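Local coordinates for protein hyperpolarization-activated (Ih) channel (Strongylocentrotus purpuratus, PDB 2PTM) that probably forms a voltage-gated potassium-conducting channel opened by hyperpolarization, of which this C-terminal C-linker and cyclic nucleotide-binding region binds cAMP, at residues Asp63-Asn68 against Arg89-Leu94; Gln175-Asp178 against Met183-Thr186. One frame throughout, in Å; residues are numbered along the deposited sequence.

Interaction 1 of 2, residues Asp63-Asn68 against Arg89-Leu94; sequences DVANYN and RVVTLL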
loop_
_atom_site.group_PDB
_atom_site.type_symbol
_atom_site.label_atom_id
_atom_site.label_comp_id
_atom_site.label_asym_id
_atom_site.label_seq_id
_atom_site.Cartn_x
_atom_site.Cartn_y
_atom_site.Cartn_z
ATOM N N ASP A 63 -21.086 -10.942 -7.749
ATOM C CA ASP A 63 -22.508 -11.095 -7.451
ATOM C C ASP A 63 -22.997 -9.969 -6.553
ATOM O O ASP A 63 -24.056 -9.384 -6.789
ATOM C CB ASP A 63 -22.779 -12.448 -6.786
ATOM C CG ASP A 63 -22.575 -13.610 -7.731
ATOM O OD1 ASP A 63 -22.398 -13.377 -8.941
ATOM O OD2 ASP A 63 -22.591 -14.765 -7.263
ATOM N N VAL A 64 -22.222 -9.655 -5.523
ATOM C CA VAL A 64 -22.632 -8.604 -4.599
ATOM C C VAL A 64 -22.589 -7.229 -5.265
ATOM O O VAL A 64 -23.514 -6.435 -5.116
ATOM C CB VAL A 64 -21.797 -8.608 -3.303
ATOM C CG1 VAL A 64 -22.248 -7.473 -2.392
ATOM C CG2 VAL A 64 -21.935 -9.953 -2.594
ATOM N N ALA A 65 -21.532 -6.948 -6.023
ATOM C CA ALA A 65 -21.450 -5.648 -6.689
ATOM C C ALA A 65 -22.571 -5.492 -7.721
ATOM O O ALA A 65 -23.173 -4.420 -7.851
ATOM C CB ALA A 65 -20.086 -5.456 -7.337
ATOM N N ASN A 66 -22.857 -6.563 -8.453
ATOM C CA ASN A 66 -23.937 -6.529 -9.431
ATOM C C ASN A 66 -25.278 -6.259 -8.772
ATOM O O ASN A 66 -26.094 -5.507 -9.303
ATOM C CB ASN A 66 -24.003 -7.827 -10.239
ATOM C CG ASN A 66 -23.193 -7.757 -11.525
ATOM O OD1 ASN A 66 -23.403 -6.882 -12.364
ATOM N ND2 ASN A 66 -22.284 -8.688 -11.692
ATOM N N TYR A 67 -25.514 -6.874 -7.617
ATOM C CA TYR A 67 -26.793 -6.656 -6.938
ATOM C C TYR A 67 -26.917 -5.243 -6.373
ATOM O O TYR A 67 -27.949 -4.580 -6.536
ATOM C CB TYR A 67 -27.045 -7.681 -5.833
ATOM C CG TYR A 67 -28.466 -7.596 -5.314
ATOM C CD1 TYR A 67 -29.487 -8.324 -5.910
ATOM C CD2 TYR A 67 -28.797 -6.752 -4.257
ATOM C CE1 TYR A 67 -30.796 -8.234 -5.448
ATOM C CE2 TYR A 67 -30.098 -6.655 -3.792
ATOM C CZ TYR A 67 -31.094 -7.399 -4.391
ATOM O OH TYR A 67 -32.397 -7.307 -3.939
ATOM N N ASN A 68 -25.874 -4.782 -5.696
ATOM C CA ASN A 68 -25.903 -3.452 -5.105
ATOM C C ASN A 68 -26.004 -2.349 -6.157
ATOM O O ASN A 68 -26.560 -1.280 -5.895
ATOM C CB ASN A 68 -24.693 -3.233 -4.197
ATOM C CG ASN A 68 -24.695 -4.161 -3.001
ATOM O OD1 ASN A 68 -25.707 -4.795 -2.697
ATOM N ND2 ASN A 68 -23.563 -4.250 -2.317
ATOM N N ARG A 89 -17.338 -5.913 -14.922
ATOM C CA ARG A 89 -16.036 -5.300 -14.685
ATOM C C ARG A 89 -16.181 -3.902 -14.083
ATOM O O ARG A 89 -15.516 -3.562 -13.105
ATOM C CB ARG A 89 -15.232 -5.224 -15.984
ATOM C CG ARG A 89 -13.808 -4.705 -15.796
ATOM C CD ARG A 89 -12.935 -5.739 -15.112
ATOM N NE ARG A 89 -12.771 -6.934 -15.937
ATOM C CZ ARG A 89 -12.160 -8.046 -15.539
ATOM N NH1 ARG A 89 -11.661 -8.129 -14.313
ATOM N NH2 ARG A 89 -12.049 -9.077 -16.368
ATOM N N VAL A 90 -17.055 -3.094 -14.670
ATOM C CA VAL A 90 -17.266 -1.733 -14.194
ATOM C C VAL A 90 -17.772 -1.706 -12.760
ATOM O O VAL A 90 -17.177 -1.047 -11.908
ATOM C CB VAL A 90 -18.238 -0.961 -15.101
ATOM C CG1 VAL A 90 -18.587 0.397 -14.485
ATOM C CG2 VAL A 90 -17.619 -0.784 -16.471
ATOM N N VAL A 91 -18.854 -2.434 -12.487
ATOM C CA VAL A 91 -19.468 -2.361 -11.164
ATOM C C VAL A 91 -18.517 -2.817 -10.062
ATOM O O VAL A 91 -18.628 -2.361 -8.934
ATOM C CB VAL A 91 -20.825 -3.122 -11.052
ATOM C CG1 VAL A 91 -21.899 -2.469 -11.936
ATOM C CG2 VAL A 91 -20.673 -4.603 -11.368
ATOM N N THR A 92 -17.581 -3.704 -10.384
ATOM C CA THR A 92 -16.632 -4.175 -9.378
ATOM C C THR A 92 -15.536 -3.141 -9.117
ATOM O O THR A 92 -14.803 -3.238 -8.134
ATOM C CB THR A 92 -15.975 -5.517 -9.773
ATOM O OG1 THR A 92 -15.201 -5.341 -10.964
ATOM C CG2 THR A 92 -17.023 -6.598 -9.998
ATOM N N LEU A 93 -15.419 -2.155 -9.998
ATOM C CA LEU A 93 -14.399 -1.119 -9.841
ATOM C C LEU A 93 -14.947 0.228 -9.377
ATOM O O LEU A 93 -14.175 1.126 -9.051
ATOM C CB LEU A 93 -13.613 -0.923 -11.137
ATOM C CG LEU A 93 -12.879 -2.152 -11.689
ATOM C CD1 LEU A 93 -12.203 -1.798 -12.992
ATOM C CD2 LEU A 93 -11.863 -2.694 -10.689
ATOM N N LEU A 94 -16.267 0.376 -9.360
ATOM C CA LEU A 94 -16.878 1.641 -8.942
ATOM C C LEU A 94 -16.628 1.937 -7.458
ATOM O O LEU A 94 -16.577 1.023 -6.644
ATOM C CB LEU A 94 -18.382 1.625 -9.225
ATOM C CG LEU A 94 -18.823 1.599 -10.689
ATOM C CD1 LEU A 94 -20.343 1.511 -10.768
ATOM C CD2 LEU A 94 -18.318 2.833 -11.424
#

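Interaction 2 of 2, residues Gln175-Asp178 against Met183-Thr186; sequences QVLD and MRKT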
loop_
_atom_site.group_PDB
_atom_site.type_symbol
_atom_site.label_atom_id
_atom_site.label_comp_id
_atom_site.label_asym_id
_atom_site.label_seq_id
_atom_site.Cartn_x
_atom_site.Cartn_y
_atom_site.Cartn_z
ATOM N N GLN A 175 -8.594 0.970 -18.256
ATOM C CA GLN A 175 -8.566 -0.487 -18.256
ATOM C C GLN A 175 -9.809 -1.080 -18.923
ATOM O O GLN A 175 -9.701 -1.903 -19.828
ATOM C CB GLN A 175 -8.440 -1.020 -16.825
ATOM C CG GLN A 175 -7.073 -0.816 -16.191
ATOM C CD GLN A 175 -7.036 -1.263 -14.736
ATOM O OE1 GLN A 175 -7.967 -1.908 -14.245
ATOM N NE2 GLN A 175 -5.959 -0.915 -14.039
ATOM N N VAL A 176 -10.990 -0.657 -18.482
ATOM C CA VAL A 176 -12.228 -1.237 -18.993
ATOM C C VAL A 176 -12.490 -0.899 -20.465
ATOM O O VAL A 176 -13.075 -1.701 -21.197
ATOM C CB VAL A 176 -13.443 -0.862 -18.119
ATOM C CG1 VAL A 176 -13.135 -1.140 -16.662
ATOM C CG2 VAL A 176 -13.806 0.590 -18.304
ATOM N N LEU A 177 -12.042 0.279 -20.896
ATOM C CA LEU A 177 -12.183 0.699 -22.290
ATOM C C LEU A 177 -11.247 -0.054 -23.229
ATOM O O LEU A 177 -11.538 -0.208 -24.418
ATOM C CB LEU A 177 -11.943 2.203 -22.426
ATOM C CG LEU A 177 -13.202 3.065 -22.381
ATOM C CD1 LEU A 177 -14.128 2.632 -21.264
ATOM C CD2 LEU A 177 -12.857 4.549 -22.266
ATOM N N ASP A 178 -10.110 -0.497 -22.704
ATOM C CA ASP A 178 -9.184 -1.300 -23.492
ATOM C C ASP A 178 -9.732 -2.711 -23.612
ATOM O O ASP A 178 -9.680 -3.328 -24.674
ATOM C CB ASP A 178 -7.802 -1.332 -22.841
ATOM C CG ASP A 178 -7.033 -0.043 -23.046
ATOM O OD1 ASP A 178 -7.544 0.848 -23.756
ATOM O OD2 ASP A 178 -5.917 0.076 -22.496
ATOM N N MET A 183 -17.060 -0.005 -26.170
ATOM C CA MET A 183 -17.551 0.978 -25.211
ATOM C C MET A 183 -16.768 2.300 -25.191
ATOM O O MET A 183 -17.295 3.327 -24.755
ATOM C CB MET A 183 -17.640 0.378 -23.809
ATOM C CG MET A 183 -19.067 0.106 -23.352
ATOM S SD MET A 183 -20.021 -0.972 -24.434
ATOM C CE MET A 183 -19.277 -2.563 -24.076
ATOM N N ARG A 184 -15.518 2.279 -25.650
ATOM C CA ARG A 184 -14.785 3.523 -25.837
ATOM C C ARG A 184 -15.448 4.301 -26.956
ATOM O O ARG A 184 -15.577 5.527 -26.891
ATOM C CB ARG A 184 -13.318 3.275 -26.192
ATOM C CG ARG A 184 -12.537 4.564 -26.429
ATOM C CD ARG A 184 -11.039 4.323 -26.583
ATOM N NE ARG A 184 -10.406 3.890 -25.337
ATOM C CZ ARG A 184 -9.964 4.716 -24.390
ATOM N NH1 ARG A 184 -10.090 6.030 -24.534
ATOM N NH2 ARG A 184 -9.395 4.228 -23.295
ATOM N N LYS A 185 -15.861 3.578 -27.991
ATOM C CA LYS A 185 -16.497 4.200 -29.145
ATOM C C LYS A 185 -17.794 4.856 -28.717
ATOM O O LYS A 185 -18.029 6.026 -29.010
ATOM C CB LYS A 185 -16.751 3.168 -30.240
ATOM N N THR A 186 -18.636 4.111 -28.006
ATOM C CA THR A 186 -19.907 4.673 -27.565
ATOM C C THR A 186 -19.670 5.838 -26.610
ATOM O O THR A 186 -20.401 6.823 -26.630
ATOM C CB THR A 186 -20.852 3.617 -26.943
ATOM O OG1 THR A 186 -20.493 3.378 -25.580
ATOM C CG2 THR A 186 -20.794 2.314 -27.724
HETATM O O HOH W 1 -10.049 1.201 -26.282
#

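Interaction 1 of 2, residues Asp63-Asn68 against Arg89-Leu94
Ala65 lays its methyl group against Val91 and Thr92 of helix 84-93, with CB 3.8 Å from Val91 O and 4.2 Å from Val91 CG2. The same CB also lies 4.2 Å from Thr92 CG2, so one small side chain meets two consecutive residues. Beside it, Asn66 crosses Val91 at about a right angle, and its OD1 comes to 3.7 Å from Val91 CG2. The chi1 of Val91, -66°, puts CG2 between the backbone N and the carbonyl carbon, on the side facing helix 58-68. The helix segments run nearly perpendicular, at 88°, with axes 8.6 Å apart, a spacing consistent with the small alanine at the crossing. Asn66 ND2 donates across to Thr88 OG1 of helix 84-93, while Thr92 OG1 donates to Arg89 O within its own helix, over 2.8 Å and from above the carbonyl plane. Asp63 forms a salt bridge with Lys33 of a second subunit, and Asn68 ND2 hydrogen-bonds to Tyr20 OH of that subunit. Away from the cAMP pocket, the contact joins a C-linker helix to what is probably the first helix of the cyclic nucleotide-binding domain, as in HCN channels. It rests on van der Waals packing of methyl groups against each other, a backbone carbonyl and an amide oxygen.

Interaction 2 of 2, residues Gln175-Asp178 against Met183-Thr186
Leu177 slides beneath the bent side chain of Arg184, its CD2 sitting 3.5 Å from the guanidinium plane and over its centre. The nearest approach is from Leu177 CB to Arg184 NH2, 3.4 Å, and the leucine CG also packs on Arg184 CB at 3.8 Å. The two side chains cross at about a right angle. Arg184 starts out extended, with CG anti to the backbone N (chi1 179°), then bends at chi3 (-69°), which folds the guanidinium back over the leucine.

Polar partners fix the rotation of the flat group. A water lying at its edge, in plane, accepts from Arg184 NE at 2.9 Å and donates to Leu177 O at 2.8 Å, bridging the side chain to the backbone of helix 170-179. NH2 hydrogen-bonds to Asn174 OD1 on that helix. Asp178 runs alongside the arginine, but its OD1 stays 3.9 Å from Arg184 NH2, a long salt bridge met obliquely. Met183 packs on Phe78 and Phe86, and Thr186 on Phe78.

The contact spans the short turn between helices 170-179 and 181-192, the two C-terminal helices that follow the beta-roll of the cyclic nucleotide-binding domain. Its chemistry is that of an arginine with one guanidinium face covered by a leucine methyl, its NE bonded to water and its NH2 to the Asn174 amide oxygen, with Asp178 probably adding only modest electrostatic attraction.

Overall arrangement
Interactions 1 and 2 follow one another along the chain, their centres 17 Å apart, and helix 84-93 brings them together. While Val91 and Thr92 of that helix face helix 58-68, Arg89 and Leu93 pack on helix 170-179: Val176 CG1 lies 3.7 Å from Arg89 CG and 3.8 Å from Leu93 CD1. Arg89 also forms a salt bridge with Glu179. Interaction 1 lies away from the cAMP pocket. Interaction 2 is nearer, the Leu177 side chain being about 8 Å from that of Glu144, a cAMP-binding residue, and about 12 Å from the bound nucleotide. Phe111 of a second subunit packs on both Arg89 and Asp178.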